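Local coordinates for protein anaerobically-induced outer membrane porin OprE (Pseudomonas aeruginosa, PDB 4FRX) that probably serves as a porin, a beta-barrel channel through which small solutes cross the outer membrane of the bacterium, at residues T157-Q162 against F195-G200; L210-G215 against H224-I229; L243-S248 against R282-L287. All coordinates share one frame; numbering follows the deposited sequence.

How the contacts relate
Followed from the N terminus, the three contacts come in series along a beta-barrel wall, none nesting in or crossing another. Contact 1 joins strands 156-167 and 195-203 and closes the long excursion between them, which includes the short strand 174-176. Contact 2 lies in the hairpin of strands 208-217 and 221-234 and closes its short turn. Contact 3 pairs strands 237-250 and 280-292 and closes a connection that carries helix 257-261. Between them the ladder runs on: Gly-200 N and Ala-198 O probably bond to Tyr-212 O and Tyr-214 N, and Leu-226 N and His-224 O to Ala-245 O and Asp-247 N. Contacts 1 and 3 do not touch, so contact 2 bridges them into six neighbouring antiparallel strands of the wall.

Contact 1. Residues T157-Q162 against F195-G200; sequences TLVAGQ and FYYAGG
The Tyr-197 ring lies with one face against Gly-161, whose CA sits 3.5 Å above the ring plane and toward the rim, making a CH-pi contact; Gly-161 C is 3.4 Å from Tyr-197 CE1. Val-159 CG2 approaches Tyr-197 CE2 obliquely, at 4.0 Å. The ring is folded over the neighbouring strand because CG stands between the backbone N and the carbonyl carbon (chi1 62°). Its hydroxyl is held by Gln-147, and Leu-124 and Leu-128 of strand 123-128 also pack on Tyr-197. A second ring, that of Tyr-196, lies beside extended Gln-162 and points the same way; its CE1 is 3.6 Å from Gln-162 CD, with amide and ring planes 58° apart. The pairing of Tyr-197 with Gly-161 fits the aromatic rescue of glycine described for antiparallel sheets, here in the wall of an OprD-family barrel. Val-159 and Tyr-197 belong to the face turned toward strand 123-128, whereas Leu-158, Ala-160, Gln-162, Tyr-196 and Ala-198 occupy the other. Four backbone bonds link Val-159 to Gly-199 and Gly-161 to Tyr-197, with Gly-199 N to Val-159 O at 2.9 Å. Ala-160 CB meets Ala-198 CB at 4.1 Å in the non-hydrogen-bonded pair.

Contact 2. Residues L210-G215 against H224-I229; sequences LQYYYG and HFLGLI. With C8E ((hydroxyethyloxy)tri(ethyloxy)octane), chain F; C8E ((hydroxyethyloxy)tri(ethyloxy)octane), chain C.
Leu-210 starts the contact side by side with Leu-228, CD2 to CD1 4.2 Å apart, while C13 of one detergent molecule (chain C) lies against Leu-210 CB. The octyl chain of a second (chain F) runs over Leu-226, Gly-227 and Leu-228, its C7 3.7 Å from Leu-228 CB, consistent with this being the face turned to the membrane. Gln-211, on the other face, exchanges two backbone bonds with Gly-227. Its OE1 comes into the plane of the Phe-225 ring at the edge, 3.6 Å from CE2, with amide and ring nearly perpendicular (83°); its NE2 is bonded to Asp-201. Tyr-212 then reaches diagonally past its partner Leu-226, touching Leu-226 CD2 with CD1 and ending at His-224. With CG anti to the backbone N (chi1 165°), the ring runs alongside the imidazole, and OH and His-224 ND1 form a 2.7 Å hydrogen bond, ND1 lying in the phenol plane. Tyr-213 pairs with Phe-225 by two backbone bonds, and its CD1 meets Phe-225 CD2 at 4.0 Å; its hydroxyl, like Gln-211 NE2, goes to Asp-201 OD1. Tyr-214 sets CD1 over one face of the imidazole, 3.4 Å above its plane, the two rings inclined at 49°. Together Tyr-212, Tyr-214 and His-224 form an aromatic cluster on the detergent-lined side, and may belong to the aromatic girdle common in outer-membrane barrels. The hairpin is flanked by strand 195-203 beside residues 210-215 and by strand 237-250 beside residues 224-229, where the Phe-225 ring meets that of Phe-246.

Contact 3. Residues L243-S248 against R282-L287; sequences LRAFDS and RAFSGL
Backbone bonds between Arg-244 and Ser-285 and between Phe-246 and Ala-283 form the ladder of this contact, two to each pair. The straightest runs from Phe-246 N to Ala-283 O, 2.9 Å long with 169° at the hydrogen. Between these pairs, CA-H groups point at carbonyls, as where Leu-243 CA approaches Ser-285 O at 3.4 Å. Segments 243-248 and 282-287 run antiparallel (178°), neighbouring staves in the wall of an OprD-family barrel, and their side chains alternate between two faces. Apolar contacts lie on both. Leu-243, with CG anti to the carbonyl carbon (chi1 -50°), leans its CD2 over Gly-286 CA at 3.8 Å, and bound detergent also touches this leucine. On the opposite face Phe-246 CB meets Ala-283 CB at 4.1 Å, while the phenyl ring leads away from strand 282-287 and engages Phe-310 edge-to-face. Polar atoms here meet aliphatic carbon: Ser-285 OG lies beside the Arg-244 chain, nearest to CB at 3.5 Å. From there the arginine extends straight to its guanidinium, which is held by a salt bridge from NE to Asp-242 and by a cation-pi contact with Tyr-324. Asp-247 OD1 lies 3.5 Å from Arg-282 CG in one of two arginine conformers, so this contact is doubtful; with OD1 and NE 5.2 Å apart there is no salt bridge, though the opposite charges may still attract at longer range.

Contact 1. Residues T157-Q162 against F195-G200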
loop_
_atom_site.group_PDB
_atom_site.type_symbol
_atom_site.label_atom_id
_atom_site.label_comp_id
_atom_site.label_asym_id
_atom_site.label_seq_id
_atom_site.Cartn_x
_atom_site.Cartn_y
_atom_site.Cartn_z
ATOM N N THR A 157 -8.538 14.088 12.033
ATOM C CA THR A 157 -7.126 13.927 11.699
ATOM C C THR A 157 -7.010 14.333 10.235
ATOM O O THR A 157 -7.495 13.630 9.359
ATOM C CB THR A 157 -6.670 12.468 11.882
ATOM O OG1 THR A 157 -7.101 11.998 13.165
ATOM C CG2 THR A 157 -5.160 12.359 11.799
ATOM N N LEU A 158 -6.403 15.484 9.973
ATOM C CA LEU A 158 -6.436 16.058 8.631
ATOM C C LEU A 158 -5.079 15.997 7.950
ATOM O O LEU A 158 -4.038 15.981 8.615
ATOM C CB LEU A 158 -6.894 17.508 8.705
ATOM C CG LEU A 158 -8.249 17.714 9.383
ATOM C CD1 LEU A 158 -8.469 19.199 9.637
ATOM C CD2 LEU A 158 -9.356 17.139 8.497
ATOM N N VAL A 159 -5.085 15.950 6.623
ATOM C CA VAL A 159 -3.829 15.871 5.879
ATOM C C VAL A 159 -4.012 16.483 4.499
ATOM O O VAL A 159 -5.107 16.449 3.928
ATOM C CB VAL A 159 -3.286 14.398 5.800
ATOM C CG1 VAL A 159 -4.233 13.502 5.019
ATOM C CG2 VAL A 159 -1.878 14.339 5.190
ATOM N N ALA A 160 -2.946 17.097 4.003
ATOM C CA ALA A 160 -2.894 17.628 2.653
ATOM C C ALA A 160 -1.433 17.588 2.254
ATOM O O ALA A 160 -0.562 17.837 3.077
ATOM C CB ALA A 160 -3.415 19.057 2.615
ATOM N N GLY A 161 -1.159 17.266 0.999
ATOM C CA GLY A 161 0.216 17.167 0.559
ATOM C C GLY A 161 0.327 17.140 -0.948
ATOM O O GLY A 161 -0.674 17.138 -1.666
ATOM N N GLN A 162 1.567 17.147 -1.409
ATOM C CA GLN A 162 1.892 17.096 -2.819
ATOM C C GLN A 162 3.094 16.181 -2.942
ATOM O O GLN A 162 4.097 16.393 -2.244
ATOM C CB GLN A 162 2.288 18.491 -3.303
ATOM C CG GLN A 162 2.798 18.522 -4.732
ATOM C CD GLN A 162 3.123 19.926 -5.213
ATOM O OE1 GLN A 162 2.731 20.912 -4.591
ATOM N NE2 GLN A 162 3.839 20.022 -6.328
ATOM N N PHE A 195 1.372 15.081 -7.739
ATOM C CA PHE A 195 0.227 14.387 -7.145
ATOM C C PHE A 195 -0.216 15.156 -5.909
ATOM O O PHE A 195 0.554 15.311 -4.963
ATOM C CB PHE A 195 0.574 12.933 -6.779
ATOM C CG PHE A 195 -0.543 12.204 -6.058
ATOM C CD1 PHE A 195 -1.609 11.658 -6.764
ATOM C CD2 PHE A 195 -0.524 12.065 -4.673
ATOM C CE1 PHE A 195 -2.660 10.997 -6.094
ATOM C CE2 PHE A 195 -1.550 11.398 -4.005
ATOM C CZ PHE A 195 -2.623 10.865 -4.725
ATOM N N TYR A 196 -1.460 15.631 -5.920
ATOM C CA TYR A 196 -2.017 16.380 -4.797
ATOM C C TYR A 196 -3.010 15.527 -4.064
ATOM O O TYR A 196 -3.764 14.784 -4.688
ATOM C CB TYR A 196 -2.770 17.605 -5.316
ATOM C CG TYR A 196 -1.965 18.454 -6.248
ATOM C CD1 TYR A 196 -0.983 19.299 -5.764
ATOM C CD2 TYR A 196 -2.188 18.419 -7.622
ATOM C CE1 TYR A 196 -0.240 20.092 -6.620
ATOM C CE2 TYR A 196 -1.448 19.198 -8.482
ATOM C CZ TYR A 196 -0.479 20.036 -7.980
ATOM O OH TYR A 196 0.254 20.815 -8.843
ATOM N N TYR A 197 -3.030 15.644 -2.736
ATOM C CA TYR A 197 -3.949 14.865 -1.939
ATOM C C TYR A 197 -4.363 15.634 -0.695
ATOM O O TYR A 197 -3.639 16.499 -0.223
ATOM C CB TYR A 197 -3.363 13.496 -1.576
ATOM C CG TYR A 197 -2.089 13.538 -0.733
ATOM C CD1 TYR A 197 -0.851 13.785 -1.327
ATOM C CD2 TYR A 197 -2.129 13.315 0.642
ATOM C CE1 TYR A 197 0.316 13.800 -0.581
ATOM C CE2 TYR A 197 -0.961 13.337 1.411
ATOM C CZ TYR A 197 0.257 13.587 0.792
ATOM O OH TYR A 197 1.418 13.608 1.531
ATOM N N ALA A 198 -5.542 15.314 -0.191
ATOM C CA ALA A 198 -6.089 15.956 0.989
ATOM C C ALA A 198 -7.210 15.096 1.510
ATOM O O ALA A 198 -7.910 14.451 0.744
ATOM C CB ALA A 198 -6.617 17.358 0.654
ATOM N N GLY A 199 -7.380 15.072 2.825
ATOM C CA GLY A 199 -8.580 14.501 3.397
ATOM C C GLY A 199 -8.491 14.367 4.896
ATOM O O GLY A 199 -7.609 14.956 5.543
ATOM N N GLY A 200 -9.397 13.590 5.466
ATOM C CA GLY A 200 -9.395 13.439 6.900
ATOM C C GLY A 200 -10.179 12.249 7.389
ATOM O O GLY A 200 -10.961 11.654 6.641
#

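Contact 2. Residues L210-G215 against H224-I229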
loop_
_atom_site.group_PDB
_atom_site.type_symbol
_atom_site.label_atom_id
_atom_site.label_comp_id
_atom_site.label_asym_id
_atom_site.label_seq_id
_atom_site.Cartn_x
_atom_site.Cartn_y
_atom_site.Cartn_z
ATOM N N LEU A 210 -15.660 8.294 10.105
ATOM C CA LEU A 210 -15.950 8.602 8.706
ATOM C C LEU A 210 -14.669 9.125 8.047
ATOM O O LEU A 210 -13.796 9.670 8.714
ATOM C CB LEU A 210 -17.004 9.688 8.632
ATOM C CG LEU A 210 -18.262 9.414 9.461
ATOM C CD1 LEU A 210 -19.190 10.609 9.316
ATOM C CD2 LEU A 210 -18.935 8.123 8.990
ATOM N N GLN A 211 -14.579 9.000 6.733
ATOM C CA GLN A 211 -13.396 9.443 6.023
ATOM C C GLN A 211 -13.802 10.055 4.698
ATOM O O GLN A 211 -14.749 9.601 4.067
ATOM C CB GLN A 211 -12.523 8.249 5.707
ATOM C CG GLN A 211 -11.811 7.607 6.882
ATOM C CD GLN A 211 -10.993 6.424 6.420
ATOM O OE1 GLN A 211 -11.534 5.482 5.835
ATOM N NE2 GLN A 211 -9.682 6.477 6.644
ATOM N N TYR A 212 -13.088 11.096 4.292
ATOM C CA TYR A 212 -13.175 11.605 2.940
ATOM C C TYR A 212 -11.761 11.908 2.531
ATOM O O TYR A 212 -11.045 12.594 3.267
ATOM C CB TYR A 212 -13.990 12.903 2.833
ATOM C CG TYR A 212 -13.727 13.557 1.495
ATOM C CD1 TYR A 212 -14.327 13.069 0.343
ATOM C CD2 TYR A 212 -12.815 14.606 1.363
ATOM C CE1 TYR A 212 -14.060 13.619 -0.889
ATOM C CE2 TYR A 212 -12.540 15.168 0.123
ATOM C CZ TYR A 212 -13.169 14.675 -0.993
ATOM O OH TYR A 212 -12.903 15.216 -2.229
ATOM N N TYR A 213 -11.364 11.422 1.355
ATOM C CA TYR A 213 -10.066 11.746 0.781
ATOM C C TYR A 213 -10.155 12.096 -0.703
ATOM O O TYR A 213 -11.053 11.641 -1.415
ATOM C CB TYR A 213 -9.058 10.604 0.992
ATOM C CG TYR A 213 -8.571 10.504 2.438
ATOM C CD1 TYR A 213 -9.298 9.799 3.396
ATOM C CD2 TYR A 213 -7.384 11.108 2.841
ATOM C CE1 TYR A 213 -8.872 9.724 4.732
ATOM C CE2 TYR A 213 -6.939 11.013 4.176
ATOM C CZ TYR A 213 -7.696 10.322 5.110
ATOM O OH TYR A 213 -7.281 10.224 6.439
ATOM N N TYR A 214 -9.190 12.886 -1.151
ATOM C CA TYR A 214 -9.110 13.338 -2.517
ATOM C C TYR A 214 -7.699 13.113 -3.005
ATOM O O TYR A 214 -6.740 13.407 -2.299
ATOM C CB TYR A 214 -9.457 14.823 -2.598
ATOM C CG TYR A 214 -9.262 15.437 -3.967
ATOM C CD1 TYR A 214 -10.131 15.150 -5.010
ATOM C CD2 TYR A 214 -8.209 16.304 -4.208
ATOM C CE1 TYR A 214 -9.949 15.718 -6.270
ATOM C CE2 TYR A 214 -8.022 16.877 -5.442
ATOM C CZ TYR A 214 -8.893 16.587 -6.471
ATOM O OH TYR A 214 -8.692 17.170 -7.703
ATOM N N GLY A 215 -7.574 12.571 -4.209
ATOM C CA GLY A 215 -6.280 12.398 -4.833
ATOM C C GLY A 215 -6.295 12.845 -6.282
ATOM O O GLY A 215 -7.270 12.607 -6.992
ATOM N N HIS A 224 -11.974 10.718 -5.741
ATOM C CA HIS A 224 -12.611 10.977 -4.454
ATOM C C HIS A 224 -12.914 9.660 -3.755
ATOM O O HIS A 224 -13.259 8.677 -4.405
ATOM C CB HIS A 224 -13.918 11.732 -4.651
ATOM C CG HIS A 224 -13.752 13.055 -5.321
ATOM N ND1 HIS A 224 -13.629 14.230 -4.615
ATOM C CD2 HIS A 224 -13.703 13.395 -6.631
ATOM C CE1 HIS A 224 -13.502 15.238 -5.462
ATOM N NE2 HIS A 224 -13.546 14.760 -6.690
ATOM N N PHE A 225 -12.784 9.652 -2.429
ATOM C CA PHE A 225 -13.034 8.473 -1.620
ATOM C C PHE A 225 -13.901 8.860 -0.424
ATOM O O PHE A 225 -13.637 9.863 0.225
ATOM C CB PHE A 225 -11.707 7.939 -1.085
ATOM C CG PHE A 225 -11.847 6.919 0.012
ATOM C CD1 PHE A 225 -12.130 5.598 -0.286
ATOM C CD2 PHE A 225 -11.660 7.273 1.351
ATOM C CE1 PHE A 225 -12.235 4.642 0.725
ATOM C CE2 PHE A 225 -11.777 6.332 2.362
ATOM C CZ PHE A 225 -12.055 5.006 2.051
ATOM N N LEU A 226 -14.914 8.055 -0.134
ATOM C CA LEU A 226 -15.644 8.120 1.129
ATOM C C LEU A 226 -15.482 6.775 1.827
ATOM O O LEU A 226 -15.417 5.735 1.163
ATOM C CB LEU A 226 -17.132 8.411 0.891
ATOM C CG LEU A 226 -17.449 9.800 0.334
ATOM C CD1 LEU A 226 -18.887 9.853 -0.201
ATOM C CD2 LEU A 226 -17.205 10.887 1.374
ATOM N N GLY A 227 -15.407 6.794 3.158
ATOM C CA GLY A 227 -15.227 5.577 3.921
ATOM C C GLY A 227 -15.988 5.607 5.243
ATOM O O GLY A 227 -16.261 6.664 5.799
ATOM N N LEU A 228 -16.313 4.433 5.759
ATOM C CA LEU A 228 -16.937 4.345 7.065
ATOM C C LEU A 228 -16.391 3.100 7.715
ATOM O O LEU A 228 -16.260 2.074 7.062
ATOM C CB LEU A 228 -18.462 4.268 6.910
ATOM C CG LEU A 228 -19.393 3.925 8.078
ATOM C CD1 LEU A 228 -20.755 4.542 7.812
ATOM C CD2 LEU A 228 -19.545 2.424 8.288
ATOM N N ILE A 229 -16.068 3.192 9.001
ATOM C CA ILE A 229 -15.709 2.025 9.771
ATOM C C ILE A 229 -16.554 2.060 11.033
ATOM O O ILE A 229 -16.545 3.053 11.761
ATOM C CB ILE A 229 -14.235 2.037 10.174
ATOM C CG1 ILE A 229 -13.340 2.140 8.935
ATOM C CG2 ILE A 229 -13.900 0.770 10.973
ATOM C CD1 ILE A 229 -13.115 0.821 8.245
HETATM C C3 C8E F . -19.114 10.578 5.001
HETATM C C4 C8E F . -19.701 9.174 5.169
HETATM C C5 C8E F . -18.988 8.145 4.298
HETATM C C6 C8E F . -19.946 7.231 3.543
HETATM C C7 C8E F . -19.667 5.751 3.792
HETATM C C8 C8E F . -18.850 5.097 2.678
HETATM O O9 C8E F . -19.688 4.364 1.805
HETATM O O18 C8E F . -25.859 6.077 -4.304
HETATM C C19 C8E F . -26.872 5.838 -5.250
HETATM C C20 C8E F . -26.415 4.560 -5.907
HETATM O O21 C8E F . -27.409 3.598 -5.685
HETATM C C1 C8E C . -19.023 19.305 17.061
HETATM C C2 C8E C . -18.580 19.838 15.704
HETATM C C3 C8E C . -17.761 18.811 14.926
HETATM C C4 C8E C . -18.630 18.057 13.929
HETATM C C5 C8E C . -18.372 18.502 12.496
HETATM C C6 C8E C . -19.155 17.623 11.531
HETATM C C7 C8E C . -18.244 17.079 10.442
HETATM C C8 C8E C . -18.661 15.675 10.031
HETATM O O9 C8E C . -18.188 15.424 8.727
HETATM C C10 C8E C . -17.001 14.660 8.692
HETATM C C11 C8E C . -16.783 14.170 7.265
HETATM O O12 C8E C . -15.517 13.561 7.159
HETATM C C13 C8E C . -15.610 12.246 6.666
#

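Contact 3. Residues L243-S248 against R282-L287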
loop_
_atom_site.group_PDB
_atom_site.type_symbol
_atom_site.label_atom_id
_atom_site.label_comp_id
_atom_site.label_asym_id
_atom_site.label_seq_id
_atom_site.Cartn_x
_atom_site.Cartn_y
_atom_site.Cartn_z
ATOM N N LEU A 243 -16.897 0.169 4.888
ATOM C CA LEU A 243 -17.507 0.596 3.616
ATOM C C LEU A 243 -16.602 1.582 2.902
ATOM O O LEU A 243 -15.997 2.456 3.529
ATOM C CB LEU A 243 -18.874 1.243 3.845
ATOM C CG LEU A 243 -19.871 0.498 4.718
ATOM C CD1 LEU A 243 -21.195 1.261 4.767
ATOM C CD2 LEU A 243 -20.084 -0.907 4.175
ATOM N N ARG A 244 -16.502 1.431 1.588
ATOM C CA ARG A 244 -15.623 2.270 0.780
ATOM C C ARG A 244 -16.292 2.577 -0.553
ATOM O O ARG A 244 -16.977 1.728 -1.130
ATOM C CB ARG A 244 -14.276 1.582 0.527
ATOM C CG ARG A 244 -13.585 1.061 1.773
ATOM C CD ARG A 244 -12.229 0.454 1.465
ATOM N NE ARG A 244 -11.672 -0.206 2.644
ATOM C CZ ARG A 244 -10.487 -0.804 2.676
ATOM N NH1 ARG A 244 -9.732 -0.827 1.589
ATOM N NH2 ARG A 244 -10.068 -1.389 3.792
ATOM N N ALA A 245 -16.092 3.801 -1.018
ATOM C CA ALA A 245 -16.639 4.271 -2.276
ATOM C C ALA A 245 -15.573 5.162 -2.899
ATOM O O ALA A 245 -15.129 6.105 -2.253
ATOM C CB ALA A 245 -17.893 5.076 -2.011
ATOM N N PHE A 246 -15.152 4.857 -4.125
ATOM C CA PHE A 246 -14.184 5.685 -4.855
ATOM C C PHE A 246 -14.818 6.160 -6.156
ATOM O O PHE A 246 -15.443 5.373 -6.858
ATOM C CB PHE A 246 -12.953 4.874 -5.274
ATOM C CG PHE A 246 -11.961 4.576 -4.175
ATOM C CD1 PHE A 246 -10.907 5.449 -3.913
ATOM C CD2 PHE A 246 -12.004 3.372 -3.493
ATOM C CE1 PHE A 246 -9.949 5.148 -2.941
ATOM C CE2 PHE A 246 -11.054 3.067 -2.520
ATOM C CZ PHE A 246 -10.017 3.960 -2.255
ATOM N N ASP A 247 -14.647 7.428 -6.513
ATOM C CA ASP A 247 -15.004 7.852 -7.864
ATOM C C ASP A 247 -13.726 8.369 -8.508
ATOM O O ASP A 247 -13.118 9.305 -8.001
ATOM C CB ASP A 247 -16.025 8.974 -7.841
ATOM C CG ASP A 247 -16.420 9.419 -9.233
ATOM O OD1 ASP A 247 -17.250 8.732 -9.847
ATOM O OD2 ASP A 247 -15.878 10.434 -9.721
ATOM N N SER A 248 -13.323 7.766 -9.623
ATOM C CA SER A 248 -12.093 8.172 -10.300
ATOM C C SER A 248 -12.420 8.643 -11.715
ATOM O O SER A 248 -13.105 7.944 -12.471
ATOM C CB SER A 248 -11.124 7.012 -10.390
ATOM O OG SER A 248 -10.828 6.449 -9.123
ATOM N N ARG A 282 -15.649 3.586 -11.019
ATOM C CA ARG A 282 -16.351 3.728 -9.753
ATOM C C ARG A 282 -16.212 2.410 -8.997
ATOM O O ARG A 282 -16.509 1.353 -9.533
ATOM C CB ARG A 282 -17.828 4.091 -9.983
ATOM C CG ARG A 282 -18.031 5.448 -10.660
ATOM C CD ARG A 282 -19.501 5.765 -10.932
ATOM N NE ARG A 282 -20.119 4.878 -11.919
ATOM C CZ ARG A 282 -20.886 3.836 -11.605
ATOM N NH1 ARG A 282 -21.131 3.544 -10.335
ATOM N NH2 ARG A 282 -21.410 3.087 -12.559
ATOM N N ALA A 283 -15.727 2.473 -7.754
ATOM C CA ALA A 283 -15.504 1.264 -6.959
ATOM C C ALA A 283 -16.333 1.379 -5.677
ATOM O O ALA A 283 -16.384 2.441 -5.083
ATOM C CB ALA A 283 -14.053 1.158 -6.603
ATOM N N PHE A 284 -16.997 0.312 -5.264
ATOM C CA PHE A 284 -17.775 0.318 -4.024
ATOM C C PHE A 284 -17.549 -1.004 -3.308
ATOM O O PHE A 284 -17.573 -2.046 -3.939
ATOM C CB PHE A 284 -19.274 0.486 -4.307
ATOM C CG PHE A 284 -20.137 0.358 -3.075
ATOM C CD1 PHE A 284 -20.251 1.414 -2.180
ATOM C CD2 PHE A 284 -20.822 -0.817 -2.804
ATOM C CE1 PHE A 284 -21.035 1.303 -1.040
ATOM C CE2 PHE A 284 -21.606 -0.935 -1.664
ATOM C CZ PHE A 284 -21.712 0.129 -0.785
ATOM N N SER A 285 -17.329 -0.970 -2.001
ATOM C CA SER A 285 -17.155 -2.228 -1.291
ATOM C C SER A 285 -17.727 -2.194 0.116
ATOM O O SER A 285 -17.832 -1.131 0.726
ATOM C CB SER A 285 -15.688 -2.617 -1.233
ATOM O OG SER A 285 -14.984 -1.728 -0.389
ATOM N N GLY A 286 -18.111 -3.374 0.598
ATOM C CA GLY A 286 -18.575 -3.577 1.961
ATOM C C GLY A 286 -17.884 -4.825 2.477
ATOM O O GLY A 286 -17.901 -5.862 1.814
ATOM N N LEU A 287 -17.230 -4.723 3.633
ATOM C CA LEU A 287 -16.591 -5.880 4.240
ATOM C C LEU A 287 -17.053 -5.958 5.688
ATOM O O LEU A 287 -17.009 -4.967 6.399
ATOM C CB LEU A 287 -15.061 -5.739 4.185
ATOM C CG LEU A 287 -14.235 -6.805 4.908
ATOM C CD1 LEU A 287 -14.365 -8.170 4.202
ATOM C CD2 LEU A 287 -12.773 -6.379 5.034
#